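Local atomic coordinates of CrtC domain-containing protein (Fusarium vanettenii 77-13-4, PDB entry 7A0Q), a protein that probably detoxifies the plant isoflavonoid kievitone by adding water across the double bond of its prenyl side chain. Residues F166-G171 and W236-P241; P216-W221 and I341-W346; V281-D286 and T316-F321. All coordinates share one frame; numbering follows the deposited sequence.

Contact 1: F166-G171 and W236-P241. With NAG (2-acetamido-2-deoxy-beta-D-glucopyranose), chain C.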
loop_
_atom_site.group_PDB
_atom_site.type_symbol
_atom_site.label_atom_id
_atom_site.label_comp_id
_atom_site.label_asym_id
_atom_site.label_seq_id
_atom_site.Cartn_x
_atom_site.Cartn_y
_atom_site.Cartn_z
ATOM N N PHE A 166 -5.072 11.569 10.585
ATOM C CA PHE A 166 -5.823 12.581 9.838
ATOM C C PHE A 166 -7.297 12.177 9.807
ATOM O O PHE A 166 -7.669 11.064 10.189
ATOM C CB PHE A 166 -5.243 12.792 8.423
ATOM C CG PHE A 166 -5.324 11.586 7.511
ATOM C CD1 PHE A 166 -4.300 10.639 7.496
ATOM C CD2 PHE A 166 -6.393 11.424 6.625
ATOM C CE1 PHE A 166 -4.356 9.542 6.640
ATOM C CE2 PHE A 166 -6.452 10.335 5.772
ATOM C CZ PHE A 166 -5.425 9.382 5.775
ATOM N N GLN A 167 -8.143 13.118 9.374
ATOM C CA GLN A 167 -9.584 12.876 9.319
ATOM C C GLN A 167 -9.939 11.991 8.123
ATOM O O GLN A 167 -9.533 12.270 6.991
ATOM C CB GLN A 167 -10.337 14.207 9.240
ATOM C CG GLN A 167 -11.845 14.061 9.414
ATOM C CD GLN A 167 -12.256 14.075 10.869
ATOM O OE1 GLN A 167 -11.407 14.046 11.761
ATOM N NE2 GLN A 167 -13.566 14.146 11.124
ATOM N N PHE A 168 -10.703 10.922 8.374
ATOM C CA PHE A 168 -10.956 9.877 7.371
ATOM C C PHE A 168 -12.377 9.377 7.573
ATOM O O PHE A 168 -12.638 8.583 8.483
ATOM C CB PHE A 168 -9.948 8.742 7.519
ATOM C CG PHE A 168 -10.035 7.674 6.453
ATOM C CD1 PHE A 168 -9.628 7.928 5.162
ATOM C CD2 PHE A 168 -10.479 6.394 6.770
ATOM C CE1 PHE A 168 -9.677 6.953 4.185
ATOM C CE2 PHE A 168 -10.525 5.396 5.797
ATOM C CZ PHE A 168 -10.125 5.681 4.501
ATOM N N GLY A 169 -13.288 9.832 6.722
ATOM C CA GLY A 169 -14.692 9.570 6.953
ATOM C C GLY A 169 -15.220 10.464 8.054
ATOM O O GLY A 169 -14.787 11.613 8.190
ATOM N N GLU A 170 -16.127 9.937 8.872
ATOM C CA GLU A 170 -16.725 10.744 9.926
ATOM C C GLU A 170 -15.793 10.973 11.109
ATOM O O GLU A 170 -16.070 11.853 11.932
ATOM C CB GLU A 170 -18.029 10.100 10.402
ATOM C CG GLU A 170 -18.992 11.103 11.013
ATOM C CD GLU A 170 -20.267 10.461 11.541
ATOM O OE1 GLU A 170 -20.280 9.231 11.766
ATOM O OE2 GLU A 170 -21.252 11.201 11.736
ATOM N N GLY A 171 -14.684 10.243 11.195
ATOM C CA GLY A 171 -13.778 10.367 12.323
ATOM C C GLY A 171 -12.321 10.289 11.914
ATOM O O GLY A 171 -11.945 10.775 10.842
ATOM N N TRP A 236 -3.768 10.844 -0.633
ATOM C CA TRP A 236 -5.167 10.446 -0.504
ATOM C C TRP A 236 -6.082 11.442 -1.206
ATOM O O TRP A 236 -5.932 12.658 -1.042
ATOM C CB TRP A 236 -5.595 10.381 0.964
ATOM C CG TRP A 236 -5.054 9.216 1.754
ATOM C CD1 TRP A 236 -3.914 9.194 2.496
ATOM C CD2 TRP A 236 -5.678 7.942 1.922
ATOM N NE1 TRP A 236 -3.767 7.955 3.103
ATOM C CE2 TRP A 236 -4.841 7.171 2.763
ATOM C CE3 TRP A 236 -6.856 7.366 1.423
ATOM C CZ2 TRP A 236 -5.160 5.864 3.132
ATOM C CZ3 TRP A 236 -7.171 6.074 1.795
ATOM C CH2 TRP A 236 -6.325 5.333 2.639
ATOM N N ILE A 237 -7.081 10.919 -1.921
ATOM C CA ILE A 237 -8.127 11.747 -2.534
ATOM C C ILE A 237 -9.476 11.101 -2.238
ATOM O O ILE A 237 -9.687 9.927 -2.555
ATOM C CB ILE A 237 -7.931 11.902 -4.052
ATOM C CG1 ILE A 237 -6.510 12.366 -4.376
ATOM C CG2 ILE A 237 -8.956 12.885 -4.615
ATOM C CD1 ILE A 237 -5.572 11.214 -4.702
ATOM N N PHE A 238 -10.390 11.865 -1.635
ATOM C CA PHE A 238 -11.750 11.383 -1.382
ATOM C C PHE A 238 -12.589 12.552 -0.895
ATOM O O PHE A 238 -12.064 13.569 -0.445
ATOM C CB PHE A 238 -11.799 10.229 -0.362
ATOM C CG PHE A 238 -11.143 10.548 0.963
ATOM C CD1 PHE A 238 -11.847 11.206 1.963
ATOM C CD2 PHE A 238 -9.823 10.173 1.212
ATOM C CE1 PHE A 238 -11.264 11.503 3.184
ATOM C CE2 PHE A 238 -9.219 10.472 2.439
ATOM C CZ PHE A 238 -9.940 11.131 3.428
ATOM N N SER A 239 -13.905 12.384 -0.970
ATOM C CA SER A 239 -14.819 13.413 -0.491
ATOM C C SER A 239 -15.155 13.205 0.978
ATOM O O SER A 239 -15.282 12.069 1.448
ATOM C CB SER A 239 -16.109 13.402 -1.308
ATOM O OG SER A 239 -15.845 13.645 -2.674
ATOM N N ASP A 240 -15.311 14.315 1.695
ATOM C CA ASP A 240 -15.780 14.295 3.074
ATOM C C ASP A 240 -17.196 14.857 3.091
ATOM O O ASP A 240 -17.371 16.084 3.112
ATOM C CB ASP A 240 -14.858 15.129 3.974
ATOM C CG ASP A 240 -15.296 15.121 5.425
ATOM O OD1 ASP A 240 -16.433 14.691 5.724
ATOM O OD2 ASP A 240 -14.499 15.543 6.289
ATOM N N PRO A 241 -18.234 14.014 3.097
ATOM C CA PRO A 241 -19.610 14.532 3.111
ATOM C C PRO A 241 -20.081 14.969 4.483
ATOM O O PRO A 241 -21.172 15.543 4.597
ATOM C CB PRO A 241 -20.430 13.338 2.613
ATOM C CG PRO A 241 -19.665 12.155 3.128
ATOM C CD PRO A 241 -18.198 12.543 3.045
HETATM C C1 NAG C . -15.273 8.316 -6.123
HETATM C C2 NAG C . -14.186 8.896 -7.010
HETATM C C3 NAG C . -14.785 9.911 -7.985
HETATM C C4 NAG C . -15.984 9.343 -8.736
HETATM C C5 NAG C . -16.974 8.671 -7.796
HETATM C C6 NAG C . -18.017 7.870 -8.538
HETATM C C7 NAG C . -11.874 9.140 -6.209
HETATM C C8 NAG C . -10.942 9.967 -5.381
HETATM N N2 NAG C . -13.146 9.538 -6.222
HETATM O O3 NAG C . -13.772 10.300 -8.908
HETATM O O4 NAG C . -16.678 10.423 -9.353
HETATM O O5 NAG C . -16.298 7.739 -6.937
HETATM O O6 NAG C . -17.404 6.876 -9.348
HETATM O O7 NAG C . -11.495 8.145 -6.817
HETATM O O HOH W 1 -15.285 14.313 8.765
#
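CZ of Phe166 reaches over one face of the Trp236 indole, 3.4 Å above its plane and displaced toward the rim, the phenyl ring tilted against it. With Phe168 and Phe238 these rings form an aromatic cluster between strand 158-168, in the CrtC N-terminal lipocalin region, and strand 232-240 of the C-terminal lipocalin-like barrel. Phe168 turns its edge to the face of the six-membered ring of Trp236, the planes at 68°, and to the face of Phe238, at 88°. The carbonyl O of Gln167 sits in plane at the Phe238 rim, 3.8 Å from CZ. Phe168 reaches both rings through one edge: its CE1 lies 3.6 Å from Trp236 CZ3 and its CD1 3.7 Å from Phe238 CZ. Although its CB points away from strand 232-240, CG is anti to the backbone N (chi1 -175°), and the ring beyond comes back to meet them. The indole N-H is bonded to Glu175. No direct hydrogen bond joins the segments. Asp240 OD1 takes the backbone N-H groups of Phe242 and Arg243. One water ties the type II' turn Phe168-Gly171 to the barrel, accepting from Gln167 NE2 and donating to Gly169 O (2.8 Å from the water) and Asp240 OD2 (2.9 Å).

Contact 2: P216-W221 and I341-W346. With NAG (2-acetamido-2-deoxy-beta-D-glucopyranose), chain C.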
loop_
_atom_site.group_PDB
_atom_site.type_symbol
_atom_site.label_atom_id
_atom_site.label_comp_id
_atom_site.label_asym_id
_atom_site.label_seq_id
_atom_site.Cartn_x
_atom_site.Cartn_y
_atom_site.Cartn_z
ATOM N N PRO A 216 -14.946 6.923 4.106
ATOM C CA PRO A 216 -15.399 7.549 2.856
ATOM C C PRO A 216 -16.091 6.552 1.939
ATOM O O PRO A 216 -15.842 5.344 1.995
ATOM C CB PRO A 216 -14.100 8.077 2.231
ATOM C CG PRO A 216 -13.194 8.310 3.411
ATOM C CD PRO A 216 -13.513 7.184 4.358
ATOM N N SER A 217 -16.970 7.075 1.082
ATOM C CA SER A 217 -17.665 6.217 0.127
ATOM C C SER A 217 -16.690 5.544 -0.831
ATOM O O SER A 217 -16.897 4.393 -1.233
ATOM C CB SER A 217 -18.702 7.030 -0.656
ATOM O OG SER A 217 -18.066 8.026 -1.448
ATOM N N ASN A 218 -15.630 6.249 -1.217
ATOM C CA ASN A 218 -14.637 5.715 -2.136
ATOM C C ASN A 218 -13.438 6.646 -2.118
ATOM O O ASN A 218 -13.546 7.814 -1.733
ATOM C CB ASN A 218 -15.183 5.539 -3.565
ATOM C CG ASN A 218 -15.593 6.847 -4.259
ATOM O OD1 ASN A 218 -16.534 7.533 -3.849
ATOM N ND2 ASN A 218 -14.892 7.170 -5.342
ATOM N N TRP A 219 -12.291 6.114 -2.524
ATOM C CA TRP A 219 -11.080 6.920 -2.538
ATOM C C TRP A 219 -10.122 6.405 -3.596
ATOM O O TRP A 219 -10.265 5.295 -4.116
ATOM C CB TRP A 219 -10.381 6.926 -1.165
ATOM C CG TRP A 219 -9.925 5.565 -0.664
ATOM C CD1 TRP A 219 -8.773 4.903 -1.000
ATOM C CD2 TRP A 219 -10.598 4.736 0.292
ATOM N NE1 TRP A 219 -8.700 3.709 -0.321
ATOM C CE2 TRP A 219 -9.802 3.583 0.481
ATOM C CE3 TRP A 219 -11.800 4.851 0.998
ATOM C CZ2 TRP A 219 -10.168 2.560 1.351
ATOM C CZ3 TRP A 219 -12.164 3.830 1.864
ATOM C CH2 TRP A 219 -11.350 2.698 2.028
ATOM N N THR A 220 -9.127 7.232 -3.892
ATOM C CA THR A 220 -7.913 6.797 -4.565
ATOM C C THR A 220 -6.741 7.118 -3.653
ATOM O O THR A 220 -6.675 8.220 -3.090
ATOM C CB THR A 220 -7.742 7.482 -5.924
ATOM O OG1 THR A 220 -8.868 7.167 -6.756
ATOM C CG2 THR A 220 -6.461 7.005 -6.619
ATOM N N TRP A 221 -5.826 6.152 -3.513
ATOM C CA TRP A 221 -4.587 6.328 -2.764
ATOM C C TRP A 221 -3.410 6.043 -3.684
ATOM O O TRP A 221 -3.401 5.028 -4.394
ATOM C CB TRP A 221 -4.544 5.398 -1.544
ATOM C CG TRP A 221 -3.276 5.459 -0.716
ATOM C CD1 TRP A 221 -2.854 6.507 0.062
ATOM C CD2 TRP A 221 -2.295 4.419 -0.557
ATOM N NE1 TRP A 221 -1.660 6.184 0.689
ATOM C CE2 TRP A 221 -1.300 4.913 0.325
ATOM C CE3 TRP A 221 -2.163 3.124 -1.071
ATOM C CZ2 TRP A 221 -0.190 4.153 0.702
ATOM C CZ3 TRP A 221 -1.052 2.359 -0.691
ATOM C CH2 TRP A 221 -0.077 2.887 0.179
ATOM N N ILE A 341 -7.643 1.924 -5.696
ATOM C CA ILE A 341 -8.969 2.489 -5.926
ATOM C C ILE A 341 -9.963 1.615 -5.191
ATOM O O ILE A 341 -10.092 0.421 -5.496
ATOM C CB ILE A 341 -9.326 2.575 -7.415
ATOM C CG1 ILE A 341 -8.210 3.262 -8.203
ATOM C CG2 ILE A 341 -10.626 3.341 -7.579
ATOM C CD1 ILE A 341 -8.464 3.302 -9.707
ATOM N N VAL A 342 -10.653 2.198 -4.217
ATOM C CA VAL A 342 -11.544 1.454 -3.336
ATOM C C VAL A 342 -12.887 2.161 -3.280
ATOM O O VAL A 342 -12.942 3.388 -3.163
ATOM C CB VAL A 342 -10.964 1.310 -1.911
ATOM C CG1 VAL A 342 -12.042 0.816 -0.931
ATOM C CG2 VAL A 342 -9.764 0.367 -1.916
ATOM N N TYR A 343 -13.959 1.377 -3.375
ATOM C CA TYR A 343 -15.311 1.792 -3.031
ATOM C C TYR A 343 -15.722 1.040 -1.773
ATOM O O TYR A 343 -15.714 -0.199 -1.757
ATOM C CB TYR A 343 -16.279 1.495 -4.182
ATOM C CG TYR A 343 -16.077 2.419 -5.353
ATOM C CD1 TYR A 343 -15.000 2.260 -6.224
ATOM C CD2 TYR A 343 -16.952 3.473 -5.580
ATOM C CE1 TYR A 343 -14.800 3.133 -7.288
ATOM C CE2 TYR A 343 -16.758 4.346 -6.631
ATOM C CZ TYR A 343 -15.701 4.172 -7.489
ATOM O OH TYR A 343 -15.536 5.053 -8.529
ATOM N N SER A 344 -16.051 1.774 -0.711
ATOM C CA SER A 344 -16.621 1.115 0.455
ATOM C C SER A 344 -18.097 0.832 0.255
ATOM O O SER A 344 -18.664 0.010 0.980
ATOM C CB SER A 344 -16.406 1.952 1.720
ATOM O OG SER A 344 -17.168 3.148 1.675
ATOM N N THR A 345 -18.714 1.504 -0.714
ATOM C CA THR A 345 -20.056 1.208 -1.177
ATOM C C THR A 345 -20.129 1.595 -2.643
ATOM O O THR A 345 -19.467 2.538 -3.088
ATOM C CB THR A 345 -21.133 1.962 -0.382
ATOM O OG1 THR A 345 -22.416 1.705 -0.964
ATOM C CG2 THR A 345 -20.885 3.471 -0.411
ATOM N N TRP A 346 -20.945 0.866 -3.390
ATOM C CA TRP A 346 -21.184 1.220 -4.778
ATOM C C TRP A 346 -22.338 2.209 -4.935
ATOM O O TRP A 346 -22.621 2.642 -6.057
ATOM C CB TRP A 346 -21.418 -0.055 -5.597
ATOM C CG TRP A 346 -20.125 -0.829 -5.835
ATOM C CD1 TRP A 346 -18.932 -0.316 -6.281
ATOM C CD2 TRP A 346 -19.906 -2.232 -5.639
ATOM N NE1 TRP A 346 -17.990 -1.318 -6.375
ATOM C CE2 TRP A 346 -18.563 -2.500 -5.983
ATOM C CE3 TRP A 346 -20.713 -3.286 -5.201
ATOM C CZ2 TRP A 346 -18.014 -3.782 -5.915
ATOM C CZ3 TRP A 346 -20.164 -4.557 -5.127
ATOM C CH2 TRP A 346 -18.826 -4.791 -5.481
HETATM C C1 NAG C . -15.273 8.316 -6.123
HETATM C C2 NAG C . -14.186 8.896 -7.010
HETATM C C3 NAG C . -14.785 9.911 -7.985
HETATM C C4 NAG C . -15.984 9.343 -8.736
HETATM C C5 NAG C . -16.974 8.671 -7.796
HETATM C C6 NAG C . -18.017 7.870 -8.538
HETATM C C7 NAG C . -11.874 9.140 -6.209
HETATM C C8 NAG C . -10.942 9.967 -5.381
HETATM N N2 NAG C . -13.146 9.538 -6.222
HETATM O O3 NAG C . -13.772 10.300 -8.908
HETATM O O4 NAG C . -16.678 10.423 -9.353
HETATM O O5 NAG C . -16.298 7.739 -6.937
HETATM O O6 NAG C . -17.404 6.876 -9.348
HETATM O O7 NAG C . -11.495 8.145 -6.817
#
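Asn218 and Tyr343 face each other as a non-hydrogen-bonded antiparallel pair where strand 218-225, the first of the eight-stranded lipocalin-like barrel, meets strand 331-343, the last, and closes it. The side chain of Asn218 starts on the tyrosine: CB lies over the ring face, offset toward the rim at CD2, 3.7 Å from the centroid of Tyr343 in a CH-pi contact, and is also near Val342 O. CG, between the backbone N and the carbonyl carbon (chi1 64°), stays beside the ring, 3.9 Å from Tyr343 CD2. From there the amide divides its work. OD1 accepts a hydrogen bond from Ser217 OG at 2.9 Å, lying in the amide plane on a lone pair, which should fix the turn of the amide. ND2 carries the sugar, joined to C1 of the N-acetylglucosamine by a 1.4 Å covalent bond. This is an N-glycosylation sequon, Asn-Trp-Thr, and its third residue reaches the sugar too: Thr220 OG1 donates to the acetamido O7 at 2.8 Å. On the other strand, Tyr343 OH is hydrogen-bonded to O6 of the same sugar.

The opposite face of the sheet holds Trp219 and Val342, side by side and pointing the same way. CG1 of Val342 lies over the six-membered ring, 3.4 Å from Trp219 CZ2, while the indole N-H goes to Glu340. Their backbones form the hydrogen-bonded pair of the ladder: Trp219 N donates to Val342 O at 2.9 Å, and Val342 N to Trp219 O. Past the ladder Ser217 O takes Ser344 N, which sits 40° out of the carbonyl plane, and a weak bond from Thr345 N. The last grip comes from a side chain, Ser344 OG donating to Pro216 O at 2.6 Å.

Contact 3: V281-D286 and T316-F321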
loop_
_atom_site.group_PDB
_atom_site.type_symbol
_atom_site.label_atom_id
_atom_site.label_comp_id
_atom_site.label_asym_id
_atom_site.label_seq_id
_atom_site.Cartn_x
_atom_site.Cartn_y
_atom_site.Cartn_z
ATOM N N VAL A 281 -18.354 -0.809 -11.511
ATOM C CA VAL A 281 -17.574 0.417 -11.619
ATOM C C VAL A 281 -16.566 0.273 -12.749
ATOM O O VAL A 281 -16.109 -0.832 -13.059
ATOM C CB VAL A 281 -16.889 0.749 -10.268
ATOM C CG1 VAL A 281 -15.828 -0.284 -9.931
ATOM C CG2 VAL A 281 -16.304 2.151 -10.289
ATOM N N THR A 282 -16.230 1.401 -13.371
ATOM C CA THR A 282 -15.200 1.508 -14.399
ATOM C C THR A 282 -14.009 2.255 -13.815
ATOM O O THR A 282 -14.137 3.423 -13.428
ATOM C CB THR A 282 -15.723 2.257 -15.623
ATOM O OG1 THR A 282 -16.966 1.682 -16.038
ATOM C CG2 THR A 282 -14.721 2.192 -16.759
ATOM N N TYR A 283 -12.852 1.594 -13.769
ATOM C CA TYR A 283 -11.676 2.263 -13.221
ATOM C C TYR A 283 -10.951 3.059 -14.304
ATOM O O TYR A 283 -10.750 2.556 -15.410
ATOM C CB TYR A 283 -10.699 1.251 -12.627
ATOM C CG TYR A 283 -11.275 0.353 -11.560
ATOM C CD1 TYR A 283 -11.629 0.856 -10.312
ATOM C CD2 TYR A 283 -11.451 -1.006 -11.793
ATOM C CE1 TYR A 283 -12.149 0.027 -9.332
ATOM C CE2 TYR A 283 -11.975 -1.836 -10.821
ATOM C CZ TYR A 283 -12.312 -1.320 -9.591
ATOM O OH TYR A 283 -12.828 -2.156 -8.632
ATOM N N PRO A 284 -10.524 4.286 -14.007
ATOM C CA PRO A 284 -9.566 4.960 -14.885
ATOM C C PRO A 284 -8.196 4.310 -14.757
ATOM O O PRO A 284 -7.875 3.677 -13.747
ATOM C CB PRO A 284 -9.549 6.394 -14.353
ATOM C CG PRO A 284 -9.833 6.223 -12.879
ATOM C CD PRO A 284 -10.764 5.041 -12.761
ATOM N N LEU A 285 -7.374 4.472 -15.798
ATOM C CA LEU A 285 -6.059 3.837 -15.839
ATOM C C LEU A 285 -4.913 4.827 -16.024
ATOM O O LEU A 285 -3.765 4.405 -16.168
ATOM C CB LEU A 285 -6.006 2.773 -16.941
ATOM C CG LEU A 285 -6.832 1.514 -16.700
ATOM C CD1 LEU A 285 -6.551 0.498 -17.793
ATOM C CD2 LEU A 285 -6.528 0.898 -15.326
ATOM N N ASP A 286 -5.190 6.129 -16.020
ATOM C CA ASP A 286 -4.154 7.152 -16.039
ATOM C C ASP A 286 -4.621 8.303 -15.165
ATOM O O ASP A 286 -5.817 8.470 -14.933
ATOM C CB ASP A 286 -3.855 7.653 -17.465
ATOM C CG ASP A 286 -3.377 6.539 -18.382
ATOM O OD1 ASP A 286 -2.155 6.292 -18.444
ATOM O OD2 ASP A 286 -4.229 5.892 -19.023
ATOM N N THR A 316 -13.386 -5.454 -2.539
ATOM C CA THR A 316 -12.902 -5.285 -3.903
ATOM C C THR A 316 -11.988 -4.071 -3.979
ATOM O O THR A 316 -12.246 -3.057 -3.328
ATOM C CB THR A 316 -14.091 -5.114 -4.866
ATOM O OG1 THR A 316 -14.903 -6.292 -4.821
ATOM C CG2 THR A 316 -13.634 -4.886 -6.293
ATOM N N ALA A 317 -10.914 -4.165 -4.766
ATOM C CA ALA A 317 -10.078 -2.986 -4.945
ATOM C C ALA A 317 -9.277 -3.090 -6.231
ATOM O O ALA A 317 -8.823 -4.176 -6.597
ATOM C CB ALA A 317 -9.118 -2.792 -3.764
ATOM N N TYR A 318 -9.085 -1.952 -6.896
ATOM C CA TYR A 318 -8.021 -1.856 -7.882
ATOM C C TYR A 318 -6.720 -1.587 -7.133
ATOM O O TYR A 318 -6.603 -0.583 -6.424
ATOM C CB TYR A 318 -8.302 -0.761 -8.912
ATOM C CG TYR A 318 -7.443 -0.932 -10.143
ATOM C CD1 TYR A 318 -6.185 -0.344 -10.230
ATOM C CD2 TYR A 318 -7.875 -1.728 -11.206
ATOM C CE1 TYR A 318 -5.387 -0.524 -11.353
ATOM C CE2 TYR A 318 -7.080 -1.912 -12.337
ATOM C CZ TYR A 318 -5.838 -1.318 -12.402
ATOM O OH TYR A 318 -5.046 -1.507 -13.514
ATOM N N GLU A 319 -5.764 -2.504 -7.242
ATOM C CA GLU A 319 -4.492 -2.376 -6.531
ATOM C C GLU A 319 -3.395 -2.581 -7.565
ATOM O O GLU A 319 -2.940 -3.703 -7.785
ATOM C CB GLU A 319 -4.393 -3.367 -5.395
ATOM C CG GLU A 319 -5.483 -3.255 -4.382
ATOM C CD GLU A 319 -5.159 -2.256 -3.302
ATOM O OE1 GLU A 319 -4.070 -1.638 -3.346
ATOM O OE2 GLU A 319 -6.004 -2.101 -2.400
ATOM N N GLY A 320 -2.973 -1.488 -8.189
ATOM C CA GLY A 320 -2.210 -1.582 -9.413
ATOM C C GLY A 320 -0.826 -0.972 -9.365
ATOM O O GLY A 320 -0.632 0.147 -8.881
ATOM N N PHE A 321 0.149 -1.719 -9.867
ATOM C CA PHE A 321 1.461 -1.152 -10.144
ATOM C C PHE A 321 1.325 -0.053 -11.190
ATOM O O PHE A 321 0.601 -0.209 -12.176
ATOM C CB PHE A 321 2.395 -2.255 -10.650
ATOM C CG PHE A 321 3.803 -1.812 -10.890
ATOM C CD1 PHE A 321 4.568 -1.272 -9.868
ATOM C CD2 PHE A 321 4.381 -1.965 -12.147
ATOM C CE1 PHE A 321 5.882 -0.881 -10.093
ATOM C CE2 PHE A 321 5.692 -1.577 -12.386
ATOM C CZ PHE A 321 6.453 -1.035 -11.362
#
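Tyr318 presses its CB onto the ring of Tyr283, and this is the tight part of the contact. The methylene is 3.9 Å from the centroid of the Tyr283 ring and only 8° off the ring normal, a CH-pi contact over the middle of the face. CB points toward the other strand, and CG, anti to the backbone N (chi1 -163°), starts the ring off beside Tyr283. Further out, CD2 of Tyr318 comes to 3.7 Å from CD2 of Tyr283, the rings meeting obliquely with their planes at 48°.

The ends are thinner. At one, Leu285 brings a single methyl, CD2, to 3.4 Å from Tyr318 OH, the two side chains crossing at about a right angle. At the other, Thr316 offers only its methyl CG2, 3.7 Å from Tyr283 OH. Even these looser ends are buried, so the contact has no solvent side.

Strands 282-291 and 317-328 are second neighbours in the lipocalin-like barrel. The axes of the two short segments run nearly parallel, 9.6 Å apart at closest, because strand 295-308 lies between them and is antiparallel to both. No hydrogen bond passes directly between the two segments. Instead both phenols are bonded to the strand in the middle, Tyr283 OH to Glu307 and Tyr318 OH to Ser301 and to the backbone O of Glu304. The chemistry thus divides: methylene, methyls and rings pack from one outer strand to the other, while the two phenol hydroxyls find their polar partners on the strand between, and the carboxylate of Glu307 may polarise the Tyr283 phenol.

All three contacts are mainly buried, but only in contact 3 is every touching residue so; contacts 1 and 2 have partly exposed ends, at Phe166 and Gln167 and at Ser217, Ser344 and Thr345. Contact 1 joins two lipocalin-type regions, contact 2 closes the C-terminal barrel, and contact 3 packs second-neighbour strands within it. Contact 2 sits in the middle: strand 218-225 neighbours strand 232-240 of contact 1, with a probable Ile237 N to Thr220 O bond, and strand 331-343 neighbours strand 317-328 of contact 3. Contacts 1 and 3 do not touch. The chemistry follows: backbone ladder and glycan anchor at the barrel seam, aromatic packing without direct hydrogen bonds elsewhere, with water at the edge of contact 1.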